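Local coordinates for molybdopterin-guanine dinucleotide biosynthesis protein B (Escherichia coli, PDB 1NP6), which binds GTP, hydrolyses it weakly, and may act as an adapter that makes synthesis and use of the molybdopterin guanine dinucleotide cofactor more efficient, at residues B[12-17]-B[118-123]; B[18-23]-B[105-110]; B[135-140]-B[148-153]. All coordinates share one frame; numbering follows the deposited sequence.

Contact 1: B[12-17]-B[118-123]. With SO4 (sulfate ion), chain D.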
loop_
_atom_site.group_PDB
_atom_site.type_symbol
_atom_site.label_atom_id
_atom_site.label_comp_id
_atom_site.label_asym_id
_atom_site.label_seq_id
_atom_site.Cartn_x
_atom_site.Cartn_y
_atom_site.Cartn_z
ATOM N N ALA B 12 -16.435 10.671 13.649
ATOM C CA ALA B 12 -17.692 10.162 13.142
ATOM C C ALA B 12 -18.732 11.254 12.988
ATOM O O ALA B 12 -18.879 12.108 13.863
ATOM C CB ALA B 12 -18.214 9.028 14.058
ATOM N N ALA B 13 -19.457 11.207 11.869
ATOM C CA ALA B 13 -20.533 12.145 11.557
ATOM C C ALA B 13 -21.414 11.635 10.415
ATOM O O ALA B 13 -20.964 10.846 9.572
ATOM C CB ALA B 13 -19.971 13.541 11.206
ATOM N N TRP B 14 -22.667 12.083 10.399
ATOM C CA TRP B 14 -23.554 11.890 9.249
ATOM C C TRP B 14 -22.936 12.538 8.018
ATOM O O TRP B 14 -22.302 13.587 8.128
ATOM C CB TRP B 14 -24.906 12.575 9.480
ATOM C CG TRP B 14 -25.748 12.060 10.623
ATOM C CD1 TRP B 14 -26.257 10.787 10.781
ATOM C CD2 TRP B 14 -26.210 12.817 11.750
ATOM N NE1 TRP B 14 -26.992 10.718 11.941
ATOM C CE2 TRP B 14 -26.981 11.943 12.559
ATOM C CE3 TRP B 14 -26.050 14.144 12.167
ATOM C CZ2 TRP B 14 -27.585 12.358 13.758
ATOM C CZ3 TRP B 14 -26.645 14.556 13.366
ATOM C CH2 TRP B 14 -27.404 13.661 14.143
ATOM N N SER B 15 -23.151 11.922 6.855
ATOM C CA SER B 15 -22.724 12.454 5.561
ATOM C C SER B 15 -23.060 13.944 5.406
ATOM O O SER B 15 -24.190 14.369 5.678
ATOM C CB SER B 15 -23.393 11.646 4.437
ATOM O OG SER B 15 -22.835 11.940 3.169
ATOM N N GLY B 16 -22.079 14.736 4.985
ATOM C CA GLY B 16 -22.302 16.153 4.731
ATOM C C GLY B 16 -22.092 17.078 5.922
ATOM O O GLY B 16 -22.153 18.303 5.775
ATOM N N THR B 17 -21.842 16.499 7.098
ATOM C CA THR B 17 -21.594 17.277 8.317
ATOM C C THR B 17 -20.267 18.041 8.273
ATOM O O THR B 17 -20.157 19.125 8.850
ATOM C CB THR B 17 -21.617 16.342 9.550
ATOM O OG1 THR B 17 -22.942 15.855 9.747
ATOM C CG2 THR B 17 -21.331 17.107 10.852
ATOM N N VAL B 118 -17.284 12.807 17.823
ATOM C CA VAL B 118 -18.490 12.906 17.005
ATOM C C VAL B 118 -18.697 14.387 16.641
ATOM O O VAL B 118 -18.457 15.254 17.455
ATOM C CB VAL B 118 -19.728 12.368 17.773
ATOM C CG1 VAL B 118 -21.058 12.653 17.035
ATOM C CG2 VAL B 118 -19.571 10.880 18.019
ATOM N N LEU B 119 -19.121 14.651 15.414
ATOM C CA LEU B 119 -19.286 16.031 14.935
ATOM C C LEU B 119 -20.756 16.389 14.779
ATOM O O LEU B 119 -21.577 15.513 14.481
ATOM C CB LEU B 119 -18.545 16.218 13.605
ATOM C CG LEU B 119 -17.140 15.602 13.452
ATOM C CD1 LEU B 119 -16.614 15.864 12.059
ATOM C CD2 LEU B 119 -16.120 16.081 14.506
ATOM N N PHE B 120 -21.089 17.664 15.009
ATOM C CA PHE B 120 -22.445 18.190 14.799
ATOM C C PHE B 120 -22.392 19.602 14.210
ATOM O O PHE B 120 -21.729 20.475 14.752
ATOM C CB PHE B 120 -23.242 18.214 16.126
ATOM C CG PHE B 120 -24.667 18.714 15.979
ATOM C CD1 PHE B 120 -25.683 17.857 15.532
ATOM C CD2 PHE B 120 -24.996 20.038 16.281
ATOM C CE1 PHE B 120 -26.999 18.319 15.362
ATOM C CE2 PHE B 120 -26.317 20.514 16.117
ATOM C CZ PHE B 120 -27.325 19.639 15.676
ATOM N N ARG B 121 -23.095 19.806 13.105
ATOM C CA ARG B 121 -23.320 21.141 12.545
ATOM C C ARG B 121 -24.814 21.383 12.443
ATOM O O ARG B 121 -25.533 20.617 11.783
ATOM C CB ARG B 121 -22.652 21.295 11.162
ATOM C CG ARG B 121 -22.671 22.740 10.659
ATOM C CD ARG B 121 -22.080 23.002 9.280
ATOM N NE ARG B 121 -23.031 22.696 8.215
ATOM C CZ ARG B 121 -22.975 21.586 7.506
ATOM N NH1 ARG B 121 -22.013 20.718 7.760
ATOM N NH2 ARG B 121 -23.863 21.339 6.556
ATOM N N ASP B 122 -25.286 22.445 13.094
ATOM C CA ASP B 122 -26.719 22.717 13.179
ATOM C C ASP B 122 -27.393 22.783 11.799
ATOM O O ASP B 122 -28.447 22.184 11.599
ATOM C CB ASP B 122 -26.973 23.998 13.979
ATOM C CG ASP B 122 -28.380 24.057 14.576
ATOM O OD1 ASP B 122 -29.091 25.033 14.263
ATOM O OD2 ASP B 122 -28.857 23.201 15.373
ATOM N N GLY B 123 -26.765 23.483 10.854
ATOM C CA GLY B 123 -27.318 23.685 9.526
ATOM C C GLY B 123 -27.374 22.464 8.617
ATOM O O GLY B 123 -27.675 22.593 7.437
HETATM S S SO4 D . -18.624 14.674 5.323
HETATM O O1 SO4 D . -17.207 14.521 5.032
HETATM O O2 SO4 D . -18.886 14.513 6.761
HETATM O O3 SO4 D . -19.014 16.012 4.909
HETATM O O4 SO4 D . -19.389 13.681 4.583
HETATM O O HOH W 1 -22.966 13.694 13.413
HETATM O O HOH W 2 -24.417 17.311 12.200
#
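Leu119 N donates to Ala12 O over 3.0 Å, a backbone bond joining the end of strand 8-12 to its parallel neighbour 116-120; Ala12 is also bonded to Ile117 of that strand. The same oxygen receives a CA-H...O contact from Val118 CA at 3.3 Å. Farther along, the polar link passes to a side chain: Arg121 NH1 donates to Gly16 O, 3.1 Å away, nearly straight at 166°, in the plane of the guanidinium and on a carbonyl lone pair. A bend at chi3 (82°) turns NE back toward the loop; Thr17 O lies 2.7 Å from the same NH1.

Two waters fill in between. One sits over a face of the Trp14 ring, toward its rim; the other accepts from Arg121 N and donates to Thr17 OG1. That hydroxyl in turn gives its proton to Trp14 O, which Thr17 N also reaches from the same face, closing a type II turn.

The apolar contacts are carried by Ala13, Trp14 and Thr17. Ala13 CB meets Leu119 CB at 3.9 Å, Thr17 CG2 packs on the same CB, and the Trp14 and Phe120 rings lie side by side, touching edge to edge through CZ3 and CD1 (4.1 Å). Gly16 N donates to O4 of a sulfate, probably from the crystallisation liquor (2.9 Å). A strand running into an anion-binding loop is typical of the P-loop, or Walker A motif, where GTP is inferred to bind.

Contact 2: B[18-23]-B[105-110]. With SO4 (sulfate ion), chain D.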
loop_
_atom_site.group_PDB
_atom_site.type_symbol
_atom_site.label_atom_id
_atom_site.label_comp_id
_atom_site.label_asym_id
_atom_site.label_seq_id
_atom_site.Cartn_x
_atom_site.Cartn_y
_atom_site.Cartn_z
ATOM N N GLY B 18 -19.250 17.445 7.651
ATOM C CA GLY B 18 -17.975 18.119 7.449
ATOM C C GLY B 18 -16.734 17.370 7.921
ATOM O O GLY B 18 -15.703 17.980 8.171
ATOM N N LYS B 19 -16.840 16.051 8.051
ATOM C CA LYS B 19 -15.723 15.178 8.431
ATOM C C LYS B 19 -14.395 15.351 7.644
ATOM O O LYS B 19 -13.354 15.649 8.247
ATOM C CB LYS B 19 -16.183 13.729 8.333
ATOM C CG LYS B 19 -16.007 12.961 9.590
ATOM C CD LYS B 19 -15.950 11.481 9.304
ATOM C CE LYS B 19 -17.333 10.888 9.208
ATOM N NZ LYS B 19 -17.629 10.390 7.829
ATOM N N THR B 20 -14.413 15.132 6.326
ATOM C CA THR B 20 -13.152 15.154 5.548
ATOM C C THR B 20 -12.512 16.557 5.516
ATOM O O THR B 20 -11.280 16.703 5.613
ATOM C CB THR B 20 -13.295 14.556 4.107
ATOM O OG1 THR B 20 -13.737 15.567 3.191
ATOM C CG2 THR B 20 -14.369 13.462 4.030
ATOM N N THR B 21 -13.365 17.570 5.414
ATOM C CA THR B 21 -12.965 18.976 5.471
ATOM C C THR B 21 -12.273 19.339 6.794
ATOM O O THR B 21 -11.282 20.073 6.809
ATOM C CB THR B 21 -14.212 19.866 5.236
ATOM O OG1 THR B 21 -14.496 19.915 3.834
ATOM C CG2 THR B 21 -13.978 21.328 5.630
ATOM N N LEU B 22 -12.815 18.827 7.898
ATOM C CA LEU B 22 -12.247 19.026 9.220
ATOM C C LEU B 22 -10.880 18.359 9.318
ATOM O O LEU B 22 -9.929 18.979 9.778
ATOM C CB LEU B 22 -13.196 18.493 10.318
ATOM C CG LEU B 22 -12.704 18.719 11.762
ATOM C CD1 LEU B 22 -12.445 20.195 12.058
ATOM C CD2 LEU B 22 -13.667 18.154 12.781
ATOM N N LEU B 23 -10.800 17.090 8.903
ATOM C CA LEU B 23 -9.544 16.327 8.913
ATOM C C LEU B 23 -8.460 16.982 8.045
ATOM O O LEU B 23 -7.273 16.934 8.384
ATOM C CB LEU B 23 -9.780 14.887 8.490
ATOM C CG LEU B 23 -9.909 13.769 9.527
ATOM C CD1 LEU B 23 -10.121 14.243 10.958
ATOM C CD2 LEU B 23 -10.980 12.752 9.101
ATOM N N LEU B 105 -5.560 8.175 12.754
ATOM C CA LEU B 105 -6.927 8.671 12.612
ATOM C C LEU B 105 -7.756 7.728 11.730
ATOM O O LEU B 105 -7.224 7.187 10.761
ATOM C CB LEU B 105 -6.948 10.091 12.022
ATOM C CG LEU B 105 -6.110 11.124 12.795
ATOM C CD1 LEU B 105 -5.788 12.379 11.958
ATOM C CD2 LEU B 105 -6.821 11.514 14.094
ATOM N N VAL B 106 -9.047 7.569 12.055
ATOM C CA VAL B 106 -9.938 6.624 11.346
ATOM C C VAL B 106 -11.242 7.276 10.911
ATOM O O VAL B 106 -11.909 7.936 11.716
ATOM C CB VAL B 106 -10.248 5.373 12.220
ATOM C CG1 VAL B 106 -11.100 4.343 11.430
ATOM C CG2 VAL B 106 -8.958 4.759 12.729
ATOM N N GLU B 107 -11.614 7.086 9.642
ATOM C CA GLU B 107 -12.767 7.773 9.043
ATOM C C GLU B 107 -13.514 7.003 7.916
ATOM O O GLU B 107 -12.896 6.333 7.090
ATOM C CB GLU B 107 -12.279 9.120 8.491
ATOM C CG GLU B 107 -13.203 9.752 7.477
ATOM C CD GLU B 107 -12.478 10.716 6.579
ATOM O OE1 GLU B 107 -11.433 10.330 6.013
ATOM O OE2 GLU B 107 -12.954 11.861 6.457
ATOM N N GLY B 108 -14.844 7.116 7.889
ATOM C CA GLY B 108 -15.653 6.654 6.763
ATOM C C GLY B 108 -16.213 5.236 6.839
ATOM O O GLY B 108 -16.952 4.805 5.942
ATOM N N PHE B 109 -15.866 4.516 7.902
ATOM C CA PHE B 109 -16.346 3.143 8.114
ATOM C C PHE B 109 -17.718 3.108 8.799
ATOM O O PHE B 109 -17.994 3.900 9.707
ATOM C CB PHE B 109 -15.331 2.335 8.936
ATOM C CG PHE B 109 -14.034 2.038 8.197
ATOM C CD1 PHE B 109 -12.981 2.957 8.208
ATOM C CD2 PHE B 109 -13.867 0.842 7.498
ATOM C CE1 PHE B 109 -11.792 2.701 7.515
ATOM C CE2 PHE B 109 -12.679 0.568 6.810
ATOM C CZ PHE B 109 -11.639 1.500 6.820
ATOM N N LYS B 110 -18.570 2.184 8.352
ATOM C CA LYS B 110 -19.896 1.967 8.941
ATOM C C LYS B 110 -19.799 1.582 10.418
ATOM O O LYS B 110 -20.561 2.083 11.248
ATOM C CB LYS B 110 -20.640 0.869 8.176
ATOM C CG LYS B 110 -22.021 1.263 7.673
ATOM C CD LYS B 110 -22.680 0.116 6.905
ATOM C CE LYS B 110 -22.380 0.193 5.410
ATOM N NZ LYS B 110 -21.104 -0.496 5.067
HETATM S S SO4 D . -18.624 14.674 5.323
HETATM O O1 SO4 D . -17.207 14.521 5.032
HETATM O O2 SO4 D . -18.886 14.513 6.761
HETATM O O3 SO4 D . -19.014 16.012 4.909
HETATM O O4 SO4 D . -19.389 13.681 4.583
#
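Glu107 OE2 lies against Thr20 CG2 at 3.2 Å and Leu23 CD2 at 3.4 Å, a carboxylate pressed onto methyl groups with its polar atoms finding no donor across this contact. The three helix residues meet it differently. Lys19 and Glu107 run alongside one another but point opposite ways, CD against CG at 3.7 Å; one helical turn on, Leu23 does the same, its CD2 reaching CB, CG and CD as well as the oxygens; Thr20 lies roughly perpendicular to the glutamate chain. Glu107 has CG anti to its backbone N (chi1 162°) and stays extended beyond it, which carries the carboxylate up to the helix. Lys19 is bent at chi3 and chi4, and its NZ stops 5.1 Å from Glu107 OE2, so the charged atoms are not in contact.

One shell out, the start of the helix holds the sulfate, probably a crystallisation ion. Sulfate O2 accepts from Gly18 N at 3.1 Å. The same O2 accepts from Lys19 N at 2.9 Å. Sulfate O1 accepts from Thr20 N at 3.1 Å, almost straight at 175°. Thr20 CG2 touches both sulfate O1 and Glu107 OE2. Gly18 is the N-cap, at backbone angles where a side chain would collide with the preceding carbonyl O. Beyond, strand 103-107 is held by strands 8-12 and 37-42, Leu23 packs on Phe11, and Leu59 of the second subunit touches Leu23. Helix 19-32 runs nearly antiparallel to the strand, 160° between the segment axes, with its amino end on the anion: the strand-loop-helix layout of P-loop NTPases, in which Gly18, Lys19 and Thr20 are inferred to bind GTP.

Contact 3: B[135-140]-B[148-153]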
loop_
_atom_site.group_PDB
_atom_site.type_symbol
_atom_site.label_atom_id
_atom_site.label_comp_id
_atom_site.label_asym_id
_atom_site.label_seq_id
_atom_site.Cartn_x
_atom_site.Cartn_y
_atom_site.Cartn_z
ATOM N N ARG B 135 -20.448 4.357 24.254
ATOM C CA ARG B 135 -19.423 4.399 25.308
ATOM C C ARG B 135 -18.024 4.825 24.827
ATOM O O ARG B 135 -17.172 5.212 25.634
ATOM C CB ARG B 135 -19.340 3.060 26.056
ATOM C CG ARG B 135 -18.923 1.884 25.199
ATOM C CD ARG B 135 -18.978 0.536 25.914
ATOM N NE ARG B 135 -17.695 -0.164 25.851
ATOM C CZ ARG B 135 -16.696 0.006 26.718
ATOM N NH1 ARG B 135 -16.820 0.853 27.735
ATOM N NH2 ARG B 135 -15.568 -0.673 26.567
ATOM N N HIS B 136 -17.801 4.750 23.520
ATOM C CA HIS B 136 -16.497 5.074 22.939
ATOM C C HIS B 136 -16.247 6.563 22.686
ATOM O O HIS B 136 -15.118 6.944 22.392
ATOM C CB HIS B 136 -16.306 4.289 21.642
ATOM C CG HIS B 136 -16.166 2.815 21.857
ATOM N ND1 HIS B 136 -16.912 1.889 21.161
ATOM C CD2 HIS B 136 -15.376 2.108 22.700
ATOM C CE1 HIS B 136 -16.583 0.672 21.562
ATOM N NE2 HIS B 136 -15.655 0.778 22.495
ATOM N N VAL B 137 -17.286 7.391 22.789
ATOM C CA VAL B 137 -17.181 8.822 22.460
ATOM C C VAL B 137 -16.464 9.601 23.574
ATOM O O VAL B 137 -16.873 9.546 24.731
ATOM C CB VAL B 137 -18.588 9.437 22.171
ATOM C CG1 VAL B 137 -18.512 10.954 21.887
ATOM C CG2 VAL B 137 -19.261 8.719 21.026
ATOM N N ILE B 138 -15.392 10.313 23.220
ATOM C CA ILE B 138 -14.636 11.121 24.177
ATOM C C ILE B 138 -14.980 12.623 24.108
ATOM O O ILE B 138 -14.605 13.398 25.005
ATOM C CB ILE B 138 -13.099 10.880 24.010
ATOM C CG1 ILE B 138 -12.578 11.427 22.651
ATOM C CG2 ILE B 138 -12.779 9.383 24.188
ATOM C CD1 ILE B 138 -11.039 11.433 22.517
ATOM N N ALA B 139 -15.696 13.017 23.051
ATOM C CA ALA B 139 -16.085 14.422 22.846
ATOM C C ALA B 139 -17.047 14.562 21.667
ATOM O O ALA B 139 -17.087 13.695 20.805
ATOM C CB ALA B 139 -14.850 15.256 22.598
ATOM N N VAL B 140 -17.825 15.648 21.652
ATOM C CA VAL B 140 -18.604 16.070 20.483
ATOM C C VAL B 140 -18.084 17.447 20.063
ATOM O O VAL B 140 -18.121 18.363 20.873
ATOM C CB VAL B 140 -20.111 16.197 20.809
ATOM C CG1 VAL B 140 -20.905 16.762 19.629
ATOM C CG2 VAL B 140 -20.719 14.827 21.234
ATOM N N LEU B 148 -23.580 18.456 27.850
ATOM C CA LEU B 148 -23.337 17.040 27.579
ATOM C C LEU B 148 -22.692 16.257 28.715
ATOM O O LEU B 148 -22.130 16.830 29.656
ATOM C CB LEU B 148 -22.494 16.877 26.303
ATOM C CG LEU B 148 -23.181 17.100 24.952
ATOM C CD1 LEU B 148 -22.152 17.101 23.836
ATOM C CD2 LEU B 148 -24.262 16.072 24.673
ATOM N N ASP B 149 -22.774 14.933 28.593
ATOM C CA ASP B 149 -22.030 14.003 29.440
ATOM C C ASP B 149 -20.516 14.095 29.182
ATOM O O ASP B 149 -19.716 14.109 30.125
ATOM C CB ASP B 149 -22.524 12.573 29.203
ATOM C CG ASP B 149 -23.599 12.491 28.117
ATOM O OD1 ASP B 149 -24.787 12.741 28.425
ATOM O OD2 ASP B 149 -23.350 12.191 26.929
ATOM N N VAL B 150 -20.138 14.163 27.903
ATOM C CA VAL B 150 -18.733 14.247 27.496
ATOM C C VAL B 150 -18.333 15.690 27.153
ATOM O O VAL B 150 -19.195 16.565 27.056
ATOM C CB VAL B 150 -18.433 13.315 26.288
ATOM C CG1 VAL B 150 -18.738 11.864 26.628
ATOM C CG2 VAL B 150 -19.212 13.753 25.046
ATOM N N ALA B 151 -17.033 15.925 26.961
ATOM C CA ALA B 151 -16.514 17.243 26.549
ATOM C C ALA B 151 -17.246 17.820 25.336
ATOM O O ALA B 151 -17.695 17.066 24.459
ATOM C CB ALA B 151 -15.039 17.148 26.246
ATOM N N LEU B 152 -17.352 19.153 25.285
ATOM C CA LEU B 152 -17.947 19.832 24.138
ATOM C C LEU B 152 -16.988 20.868 23.552
ATOM O O LEU B 152 -16.595 21.838 24.218
ATOM C CB LEU B 152 -19.326 20.448 24.450
ATOM C CG LEU B 152 -19.868 21.106 23.160
ATOM C CD1 LEU B 152 -21.100 20.435 22.582
ATOM C CD2 LEU B 152 -20.056 22.607 23.262
ATOM N N LEU B 153 -16.616 20.643 22.298
ATOM C CA LEU B 153 -15.583 21.427 21.641
ATOM C C LEU B 153 -16.194 22.262 20.499
ATOM O O LEU B 153 -17.203 21.890 19.907
ATOM C CB LEU B 153 -14.486 20.494 21.097
ATOM C CG LEU B 153 -13.971 19.353 22.004
ATOM C CD1 LEU B 153 -12.991 18.434 21.251
ATOM C CD2 LEU B 153 -13.333 19.888 23.265
#
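Val140 lays CG2 against Leu148 CD1, 3.7 Å away, the two side chains crossing at about a right angle. This is the far edge of the parallel sheet of the P-loop fold: strand 137-142 is followed by strand 151-154, the outermost strand within the chain, and residues 148-150, just before that strand, pack on strand 137-142.

Val150 carries much of that overlap. Its chi1 of -59° leaves CG1 anti to the carbonyl carbon, and this methyl rests on Val137 O at 3.5 Å. The other branch, CG2, stands between the backbone N and carbonyl carbon and comes within 3.9 Å of Ala139 CA, with Val140 CG2 and Val137 CG1 slightly farther off. Its two methyls thus rest on successive parts of the strand backbone, before regular pairing sets in.

On the face that carries Ala139, its CB touches Leu153 CD1 (3.9 Å) and Ala151 CB (4.1 Å). Helix 158-170 lies over this side, with Phe164 on Ala139 and Leu161 on Leu153. In the other direction strand 137-142 continues the sheet through backbone bonds to strand 116-120.

The axes of the short strand segments make an angle of 39°, and the bonded pairing centres on Val140, whose N and O both point to strand 151-154. Val140 N donates to Ala151 O, and Val140 O accepts from Leu153 N at 3.1 Å, with a nearly straight 175° at the hydrogen.

How the contacts relate
All three contacts belong to one parallel sheet, and contacts 1 and 2 meet at the sulfate. Gly16 N from contact 1 and the amides of Gly18, Lys19 and Thr20 from contact 2 grip that ion together, so it marks the inferred GTP site. Their centres lie about 10 Å apart and they pack directly: Leu119 CD2 is 3.6 Å from Leu22 CD2, and Lys19 CE is 3.4 Å from Ala13 N. Contact 3 adds the next two strands to the sheet beyond contact 1, Val118 N lying 3.1 Å from Ala139 O, a probable hydrogen bond. It stays apart from contact 2, with nearest atoms about 9 Å away.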